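GTP cyclohydrolase 1 type 2 homolog (Staphylococcus aureus subsp. aureus, PDB 3LNL) is of unknown function but binds zinc in a dinuclear metal centre and assembles into a toroidal hexamer of the NIF3 family. Local coordinates at residues 244-255 with 274-285; 290-298 with 314-325. The protein carries 2 engineered substitutions. All coordinates share one frame; numbering follows the deposited sequence.

Contact 1 (244-255 with 274-285)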
# COMPACT_ATOMS: atom_id res chain seq x y z
N VAL B 244 -12.81 6.51 -29.02
CA VAL B 244 -12.73 7.38 -30.17
C VAL B 244 -13.53 8.65 -29.95
O VAL B 244 -14.53 8.66 -29.19
CB VAL B 244 -13.25 6.70 -31.48
CG1 VAL B 244 -12.28 5.53 -31.88
CG2 VAL B 244 -14.74 6.25 -31.37
N MET B 245 -13.13 9.71 -30.66
CA MET B 245 -13.95 10.90 -30.82
C MET B 245 -14.41 10.87 -32.24
O MET B 245 -13.62 10.60 -33.12
CB MET B 245 -13.17 12.22 -30.55
CG MET B 245 -14.07 13.46 -30.45
SD MET B 245 -14.94 13.59 -28.83
CE MET B 245 -13.52 13.91 -27.73
N ALA B 246 -15.68 11.22 -32.48
CA ALA B 246 -16.21 11.30 -33.82
C ALA B 246 -17.33 12.36 -33.85
O ALA B 246 -17.61 12.99 -32.83
CB ALA B 246 -16.75 9.95 -34.23
N GLU B 247 -17.93 12.56 -35.02
CA GLU B 247 -19.04 13.51 -35.17
C GLU B 247 -20.20 12.94 -35.96
O GLU B 247 -20.02 12.04 -36.82
CB GLU B 247 -18.63 14.87 -35.78
CG GLU B 247 -17.24 15.09 -36.10
CD GLU B 247 -17.04 16.35 -36.93
OE1 GLU B 247 -17.25 17.48 -36.41
OE2 GLU B 247 -16.77 16.21 -38.13
N VAL B 248 -21.38 13.47 -35.67
CA VAL B 248 -22.56 13.19 -36.48
C VAL B 248 -22.41 14.03 -37.72
O VAL B 248 -21.67 15.04 -37.70
CB VAL B 248 -23.88 13.48 -35.76
CG1 VAL B 248 -24.12 12.40 -34.73
CG2 VAL B 248 -23.88 14.86 -35.10
N ASP B 249 -23.00 13.53 -38.80
CA ASP B 249 -23.02 14.22 -40.08
C ASP B 249 -23.59 15.61 -39.90
O ASP B 249 -23.00 16.61 -40.35
CB ASP B 249 -23.93 13.48 -41.08
CG ASP B 249 -23.28 12.21 -41.62
OD1 ASP B 249 -24.02 11.26 -42.01
OD2 ASP B 249 -22.03 12.16 -41.69
N ASN B 250 -24.75 15.64 -39.23
CA ASN B 250 -25.53 16.86 -38.99
C ASN B 250 -25.78 17.00 -37.49
O ASN B 250 -26.28 16.07 -36.93
CB ASN B 250 -26.88 16.73 -39.73
CG ASN B 250 -26.70 16.58 -41.23
OD1 ASN B 250 -26.23 17.51 -41.87
ND2 ASN B 250 -27.02 15.42 -41.79
N GLN B 251 -25.39 18.12 -36.87
CA GLN B 251 -25.73 18.46 -35.47
C GLN B 251 -27.19 18.06 -35.19
O GLN B 251 -28.07 18.35 -35.98
CB GLN B 251 -25.50 19.99 -35.19
CG GLN B 251 -25.38 20.38 -33.69
CD GLN B 251 -25.27 21.90 -33.38
OE1 GLN B 251 -26.10 22.67 -33.81
NE2 GLN B 251 -24.26 22.31 -32.53
N MET B 252 -27.42 17.33 -34.10
CA MET B 252 -28.75 16.89 -33.75
C MET B 252 -28.97 16.96 -32.24
O MET B 252 -28.06 17.29 -31.49
CB MET B 252 -28.98 15.48 -34.26
CG MET B 252 -28.10 14.45 -33.66
SD MET B 252 -28.04 12.97 -34.73
CE MET B 252 -29.64 12.32 -34.45
N THR B 253 -30.19 16.70 -31.79
CA THR B 253 -30.47 16.80 -30.35
C THR B 253 -30.00 15.51 -29.68
O THR B 253 -29.97 14.44 -30.29
CB THR B 253 -31.97 17.05 -30.05
OG1 THR B 253 -32.74 15.90 -30.41
CG2 THR B 253 -32.54 18.34 -30.79
N LEU B 254 -29.63 15.62 -28.41
CA LEU B 254 -29.29 14.48 -27.61
C LEU B 254 -30.32 13.33 -27.69
O LEU B 254 -29.94 12.14 -27.84
CB LEU B 254 -29.10 14.90 -26.14
CG LEU B 254 -28.68 13.86 -25.13
CD1 LEU B 254 -27.40 13.09 -25.58
CD2 LEU B 254 -28.43 14.56 -23.74
N GLU B 255 -31.59 13.63 -27.53
CA GLU B 255 -32.59 12.58 -27.57
C GLU B 255 -32.71 11.95 -28.94
O GLU B 255 -32.86 10.74 -29.05
CB GLU B 255 -33.96 13.07 -27.11
CG GLU B 255 -34.66 13.93 -28.05
CD GLU B 255 -36.00 14.41 -27.49
OE1 GLU B 255 -36.53 15.39 -28.08
OE2 GLU B 255 -36.49 13.81 -26.48
N GLY B 274 -28.90 14.30 -19.55
CA GLY B 274 -28.73 15.66 -20.12
C GLY B 274 -30.06 16.15 -20.68
O GLY B 274 -31.02 15.38 -20.78
N GLU B 275 -30.12 17.43 -21.02
CA GLU B 275 -31.34 18.04 -21.55
C GLU B 275 -31.61 17.35 -22.90
O GLU B 275 -30.70 17.17 -23.72
CB GLU B 275 -31.19 19.59 -21.74
CG GLU B 275 -30.77 20.50 -20.50
CD GLU B 275 -30.54 22.04 -20.86
OE1 GLU B 275 -30.34 22.40 -22.06
OE2 GLU B 275 -30.59 22.90 -19.93
N SER B 276 -32.85 16.92 -23.09
CA SER B 276 -33.22 16.12 -24.26
C SER B 276 -33.03 16.88 -25.58
O SER B 276 -32.75 16.27 -26.62
CB SER B 276 -34.67 15.62 -24.11
OG SER B 276 -35.53 16.73 -24.02
N ASN B 277 -33.12 18.21 -25.52
CA ASN B 277 -32.95 19.07 -26.70
C ASN B 277 -31.52 19.66 -26.83
O ASN B 277 -31.29 20.55 -27.63
CB ASN B 277 -34.00 20.20 -26.70
CG ASN B 277 -33.73 21.28 -25.62
OD1 ASN B 277 -32.73 21.24 -24.90
ND2 ASN B 277 -34.61 22.25 -25.54
N GLN B 278 -30.58 19.14 -26.05
CA GLN B 278 -29.20 19.58 -26.13
C GLN B 278 -28.63 19.27 -27.51
O GLN B 278 -28.81 18.17 -28.04
CB GLN B 278 -28.42 18.82 -25.03
CG GLN B 278 -26.95 19.18 -24.84
CD GLN B 278 -26.74 20.48 -24.11
OE1 GLN B 278 -27.53 20.84 -23.25
NE2 GLN B 278 -25.67 21.19 -24.45
N LYS B 279 -27.96 20.24 -28.13
CA LYS B 279 -27.38 20.02 -29.43
C LYS B 279 -26.06 19.26 -29.31
O LYS B 279 -25.20 19.66 -28.54
CB LYS B 279 -27.09 21.32 -30.09
CG LYS B 279 -28.28 22.24 -30.13
CD LYS B 279 -29.20 21.88 -31.20
CE LYS B 279 -29.96 23.12 -31.71
NZ LYS B 279 -31.28 22.58 -32.13
N ILE B 280 -25.90 18.24 -30.14
CA ILE B 280 -24.82 17.28 -30.07
C ILE B 280 -24.13 17.34 -31.43
O ILE B 280 -24.78 17.23 -32.44
CB ILE B 280 -25.44 15.83 -29.92
CG1 ILE B 280 -25.95 15.59 -28.50
CG2 ILE B 280 -24.47 14.73 -30.20
CD1 ILE B 280 -25.23 16.40 -27.41
N LYS B 281 -22.81 17.48 -31.45
CA LYS B 281 -22.06 17.28 -32.69
C LYS B 281 -20.92 16.28 -32.54
O LYS B 281 -20.75 15.39 -33.41
CB LYS B 281 -21.50 18.61 -33.16
CG LYS B 281 -20.57 18.49 -34.31
CD LYS B 281 -21.32 18.14 -35.60
CE LYS B 281 -20.38 18.17 -36.76
NZ LYS B 281 -21.10 17.64 -37.91
N ARG B 282 -20.10 16.47 -31.51
CA ARG B 282 -18.96 15.62 -31.25
C ARG B 282 -19.28 14.60 -30.14
O ARG B 282 -19.80 14.95 -29.09
CB ARG B 282 -17.73 16.45 -30.88
CG ARG B 282 -17.46 17.55 -31.87
CD ARG B 282 -16.25 18.40 -31.51
NE ARG B 282 -15.06 17.55 -31.58
CZ ARG B 282 -13.88 17.89 -31.10
NH1 ARG B 282 -13.70 19.06 -30.50
NH2 ARG B 282 -12.86 17.04 -31.24
N ILE B 283 -18.92 13.35 -30.40
CA ILE B 283 -19.28 12.20 -29.62
C ILE B 283 -18.02 11.45 -29.19
O ILE B 283 -17.19 11.12 -30.00
CB ILE B 283 -20.17 11.31 -30.51
CG1 ILE B 283 -21.45 12.14 -30.92
CG2 ILE B 283 -20.61 10.04 -29.76
CD1 ILE B 283 -21.81 11.96 -32.29
N ALA B 284 -17.86 11.21 -27.89
CA ALA B 284 -16.80 10.32 -27.42
C ALA B 284 -17.46 8.98 -27.11
O ALA B 284 -18.54 8.95 -26.52
CB ALA B 284 -16.15 10.91 -26.17
N ILE B 285 -16.80 7.89 -27.47
CA ILE B 285 -17.33 6.53 -27.29
C ILE B 285 -16.30 5.62 -26.65
O ILE B 285 -15.19 5.49 -27.14
CB ILE B 285 -17.71 5.87 -28.61
CG1 ILE B 285 -18.79 6.66 -29.36
CG2 ILE B 285 -18.24 4.44 -28.37
CD1 ILE B 285 -18.79 6.36 -30.87
O HOH W 1 -36.35 17.65 -26.87

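Contact 2 (290-298 with 314-325)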
# COMPACT_ATOMS: atom_id res chain seq x y z
N GLY B 290 -17.11 2.49 -19.49
CA GLY B 290 -16.10 3.58 -19.57
C GLY B 290 -16.27 4.74 -18.65
O GLY B 290 -15.57 5.75 -18.76
N ILE B 291 -17.19 4.60 -17.69
CA ILE B 291 -17.40 5.67 -16.75
C ILE B 291 -16.08 5.81 -15.98
O ILE B 291 -15.44 4.81 -15.65
CB ILE B 291 -18.63 5.46 -15.82
CG1 ILE B 291 -19.93 5.63 -16.61
CG2 ILE B 291 -18.57 6.45 -14.63
CD1 ILE B 291 -20.18 7.11 -17.12
N GLY B 292 -15.68 7.07 -15.75
CA GLY B 292 -14.36 7.41 -15.27
C GLY B 292 -13.69 8.30 -16.32
O GLY B 292 -12.85 9.09 -15.96
N TYR B 293 -14.10 8.19 -17.58
CA TYR B 293 -13.49 8.98 -18.69
C TYR B 293 -14.36 10.12 -19.18
O TYR B 293 -13.93 10.89 -20.04
CB TYR B 293 -13.14 8.07 -19.91
CG TYR B 293 -11.99 7.15 -19.64
CD1 TYR B 293 -12.19 5.90 -19.11
CD2 TYR B 293 -10.69 7.54 -19.95
CE1 TYR B 293 -11.09 5.03 -18.86
CE2 TYR B 293 -9.61 6.70 -19.72
CZ TYR B 293 -9.83 5.45 -19.19
OH TYR B 293 -8.78 4.63 -18.96
N GLU B 294 -15.56 10.28 -18.61
CA GLU B 294 -16.52 11.26 -19.16
C GLU B 294 -16.08 12.70 -19.02
O GLU B 294 -16.31 13.51 -19.94
CB GLU B 294 -17.95 11.05 -18.62
CG GLU B 294 -18.22 11.26 -17.12
CD GLU B 294 -17.85 10.05 -16.24
OE1 GLU B 294 -17.05 9.20 -16.70
OE2 GLU B 294 -18.35 9.99 -15.07
N TYR B 295 -15.47 13.03 -17.88
CA TYR B 295 -15.03 14.41 -17.64
C TYR B 295 -13.88 14.78 -18.60
O TYR B 295 -13.85 15.88 -19.17
CB TYR B 295 -14.69 14.64 -16.16
CG TYR B 295 -15.91 14.46 -15.31
CD1 TYR B 295 -16.17 13.24 -14.70
CD2 TYR B 295 -16.84 15.50 -15.15
CE1 TYR B 295 -17.35 13.06 -13.93
CE2 TYR B 295 -18.00 15.32 -14.41
CZ TYR B 295 -18.26 14.08 -13.82
OH TYR B 295 -19.42 13.89 -13.10
N GLN B 296 -12.96 13.84 -18.81
CA GLN B 296 -11.84 14.01 -19.74
C GLN B 296 -12.33 14.10 -21.19
O GLN B 296 -11.89 14.96 -21.95
CB GLN B 296 -10.87 12.87 -19.52
CG GLN B 296 -9.56 12.95 -20.22
CD GLN B 296 -8.58 11.96 -19.58
OE1 GLN B 296 -7.98 12.29 -18.58
NE2 GLN B 296 -8.46 10.74 -20.14
N ALA B 297 -13.33 13.29 -21.53
CA ALA B 297 -13.97 13.37 -22.84
C ALA B 297 -14.53 14.76 -23.10
O ALA B 297 -14.31 15.33 -24.19
CB ALA B 297 -15.06 12.33 -22.99
N VAL B 298 -15.20 15.33 -22.10
CA VAL B 298 -15.70 16.70 -22.27
C VAL B 298 -14.54 17.68 -22.44
O VAL B 298 -14.58 18.53 -23.32
CB VAL B 298 -16.71 17.09 -21.19
CG1 VAL B 298 -17.00 18.62 -21.24
CG2 VAL B 298 -17.95 16.24 -21.37
N ASP B 314 -23.14 8.02 -10.60
CA ASP B 314 -22.31 8.62 -11.64
C ASP B 314 -23.11 9.45 -12.66
O ASP B 314 -22.63 10.50 -13.12
CB ASP B 314 -21.47 7.58 -12.36
CG ASP B 314 -20.45 6.93 -11.42
OD1 ASP B 314 -19.79 7.62 -10.59
OD2 ASP B 314 -20.39 5.72 -11.51
N ALA B 315 -24.30 8.97 -12.99
CA ALA B 315 -25.23 9.71 -13.83
C ALA B 315 -25.67 11.01 -13.13
O ALA B 315 -25.78 12.06 -13.77
CB ALA B 315 -26.46 8.87 -14.18
N LEU B 316 -26.01 10.91 -11.84
CA LEU B 316 -26.36 12.10 -11.03
C LEU B 316 -25.26 13.17 -11.06
O LEU B 316 -25.52 14.34 -11.29
CB LEU B 316 -26.66 11.70 -9.58
CG LEU B 316 -27.46 12.73 -8.77
CD1 LEU B 316 -28.88 12.82 -9.35
CD2 LEU B 316 -27.50 12.35 -7.28
N ASP B 317 -24.03 12.76 -10.79
CA ASP B 317 -22.86 13.64 -10.87
C ASP B 317 -22.74 14.29 -12.25
O ASP B 317 -22.59 15.54 -12.37
CB ASP B 317 -21.57 12.86 -10.56
CG ASP B 317 -21.51 12.42 -9.11
OD1 ASP B 317 -22.38 12.84 -8.34
OD2 ASP B 317 -20.63 11.64 -8.75
N ALA B 318 -22.79 13.46 -13.29
CA ALA B 318 -22.72 13.96 -14.68
C ALA B 318 -23.80 15.02 -14.96
O ALA B 318 -23.49 16.10 -15.47
CB ALA B 318 -22.82 12.79 -15.68
N LYS B 319 -25.04 14.73 -14.56
CA LYS B 319 -26.15 15.66 -14.76
C LYS B 319 -25.86 17.03 -14.11
O LYS B 319 -25.96 18.10 -14.77
CB LYS B 319 -27.47 15.10 -14.22
CG LYS B 319 -28.70 15.99 -14.60
CD LYS B 319 -30.02 15.21 -14.61
CE LYS B 319 -31.22 16.12 -14.95
NZ LYS B 319 -31.33 16.28 -16.46
N ILE B 320 -25.48 17.00 -12.84
CA ILE B 320 -25.27 18.26 -12.14
C ILE B 320 -24.10 19.05 -12.74
O ILE B 320 -24.10 20.27 -12.75
CB ILE B 320 -25.13 18.05 -10.62
CG1 ILE B 320 -25.56 19.37 -9.89
CG2 ILE B 320 -23.71 17.72 -10.23
CD1 ILE B 320 -25.72 19.27 -8.38
N HIS B 321 -23.10 18.36 -13.28
CA HIS B 321 -21.98 19.04 -13.89
C HIS B 321 -22.19 19.34 -15.39
O HIS B 321 -21.32 19.88 -16.02
CB HIS B 321 -20.71 18.23 -13.71
CG HIS B 321 -20.28 18.10 -12.28
ND1 HIS B 321 -19.95 19.19 -11.50
CD2 HIS B 321 -20.12 17.01 -11.50
CE1 HIS B 321 -19.65 18.77 -10.28
NE2 HIS B 321 -19.75 17.45 -10.26
N GLY B 322 -23.35 19.02 -15.94
CA GLY B 322 -23.61 19.27 -17.33
C GLY B 322 -22.90 18.32 -18.28
O GLY B 322 -22.76 18.64 -19.46
N VAL B 323 -22.43 17.18 -17.81
CA VAL B 323 -21.78 16.22 -18.68
C VAL B 323 -22.87 15.32 -19.28
O VAL B 323 -23.63 14.65 -18.55
CB VAL B 323 -20.67 15.42 -17.96
CG1 VAL B 323 -20.12 14.26 -18.89
CG2 VAL B 323 -19.53 16.34 -17.53
N ASN B 324 -23.01 15.32 -20.60
CA ASN B 324 -24.04 14.53 -21.20
C ASN B 324 -23.61 13.07 -21.44
O ASN B 324 -22.51 12.81 -21.90
CB ASN B 324 -24.49 15.16 -22.50
CG ASN B 324 -24.97 16.56 -22.33
OD1 ASN B 324 -25.77 16.83 -21.43
ND2 ASN B 324 -24.50 17.46 -23.16
N LEU B 325 -24.48 12.13 -21.10
CA LEU B 325 -24.15 10.70 -21.23
C LEU B 325 -25.23 9.98 -22.00
O LEU B 325 -26.38 10.39 -21.97
CB LEU B 325 -24.04 10.04 -19.87
CG LEU B 325 -23.07 10.61 -18.85
CD1 LEU B 325 -23.32 9.87 -17.49
CD2 LEU B 325 -21.63 10.52 -19.30
O HOH W 2 -19.99 11.23 -13.47

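Contact 1 (244-255 with 274-285)
The ammonium group of K281 donates to the backbone carbonyl of V248, NZ lying 2.7 Å from O and tilted 21° from the carbonyl plane. K281 meets V248 twice: its own carbonyl O also accepts from V248 N. CG stands anti to the backbone N (chi1 172°), and a single bend at chi2 sends the rest of the lysine, fully extended, across to the corner at D249 and N250. On the way its CE passes 3.2 Å from E247 OE1. NZ is 4.1 Å from that same E247 OE1, too far for a salt bridge, while E247 OE2 is hydrogen-bonded to N124 ND2. Either side of the corner, strand 279-285 pairs antiparallel with 244-248 and with 251-253. On the face of V244, A246, I283 and I285, helix 112-119 packs on V244 and I285; strands 125-142 and 304-307 flank the pair within the sheet. I283 meets V248 at about a right angle, CD1 to CG1 only 3.4 Å, a tight fit. On the other face M245 SD rests against A284 CB, and its CG lies by R282 NH2. Past T253, which caps the following helix through OG1 to D256 N, the pairing passes into the helix start: L254 N reaches Q278 O at 2.7 Å and E255 N reaches S276 O at 3.0 Å, the latter on a lone pair. L254 lays CB against I280 CG1, and its CD2 reaches G274 CA at 3.8 Å. One water ties E255 OE1 to S276 OG. The lysine therefore pins the turn where the strand breaks, and carbonyls of the 275-278 turn receive N-H groups of the first helical turn, so 274-285 holds both the corner after V248 and the start of helix 254-264 in this NIF3 fold.

Contact 2 (290-298 with 314-325)
This is a largely apolar contact between two neighbouring helix-and-loop units that follow successive strands of a beta-alpha-beta-alpha-beta run, filled mostly by residues flanking the helices and bridged by a water, with no direct hydrogen bond between the segments. The axes of helices 294-298 and 314-321 come no closer than 12.0 Å, at 27°, and V323, just beyond the second helix, helps fill the gap. Its two methyls divide the work: CG1 meets V298 CG2 at 3.8 Å and also lies by E294 CB, while CG2 lies 3.6 Å from CE2 of Y295, oblique to the ring. L325 brings CD2 to 3.8 Å from E294 CB, and the L325 and I291 side chains cross at about a right angle, CD1 against CD1. I291 and D314 slide past each other in opposite directions, CG2 alongside the carboxylate. Y295 spans to the second helix: its OH comes near the plane of the H321 imidazole at the CD2 edge, the two rings being inclined at 78°. E294 is bent at chi2 (-81°), which folds its carboxylate back toward G292, whose N donates to the syn lone pair of E294 OE1 at 2.7 Å. The other oxygen, E294 OE2, faces a water 2.6 Å away that also lies 2.7 Å from Y295 OH and 2.8 Å from D314 O, so the glutamate, the tyrosine and the helix backbone share one mediator. A Schellman motif with G322 closes the helix. F305 of strand 304-307 packs against E294, A297 and L325, V273 of strand 271-273 packs against A315, K319 and L325, and Y84 OH of a second subunit hydrogen-bonds D317 OD1 on helix 312-321.

From the N terminus, contact 1 opens first: strand 240-253 runs into helix 254-264, the chain passes strand 271-273, and the loop closes as 274-285 returns along 244-255. Strand 279-285 leads directly into 290-298, so contact 2 begins after contact 1 has closed; the two are in series and neither nests nor crosses. Contact 2 spans strand 304-307, joining the helices before and after it. The two still touch, A284 CB packing on A297 CB at 3.7 Å and N324 lying against G274 and Q278. D303 serves both, accepting from K281 and R282 N through its carboxylate and from N324 ND2 through its carbonyl, which ties strand 279-285 to the entry of strand 325-327.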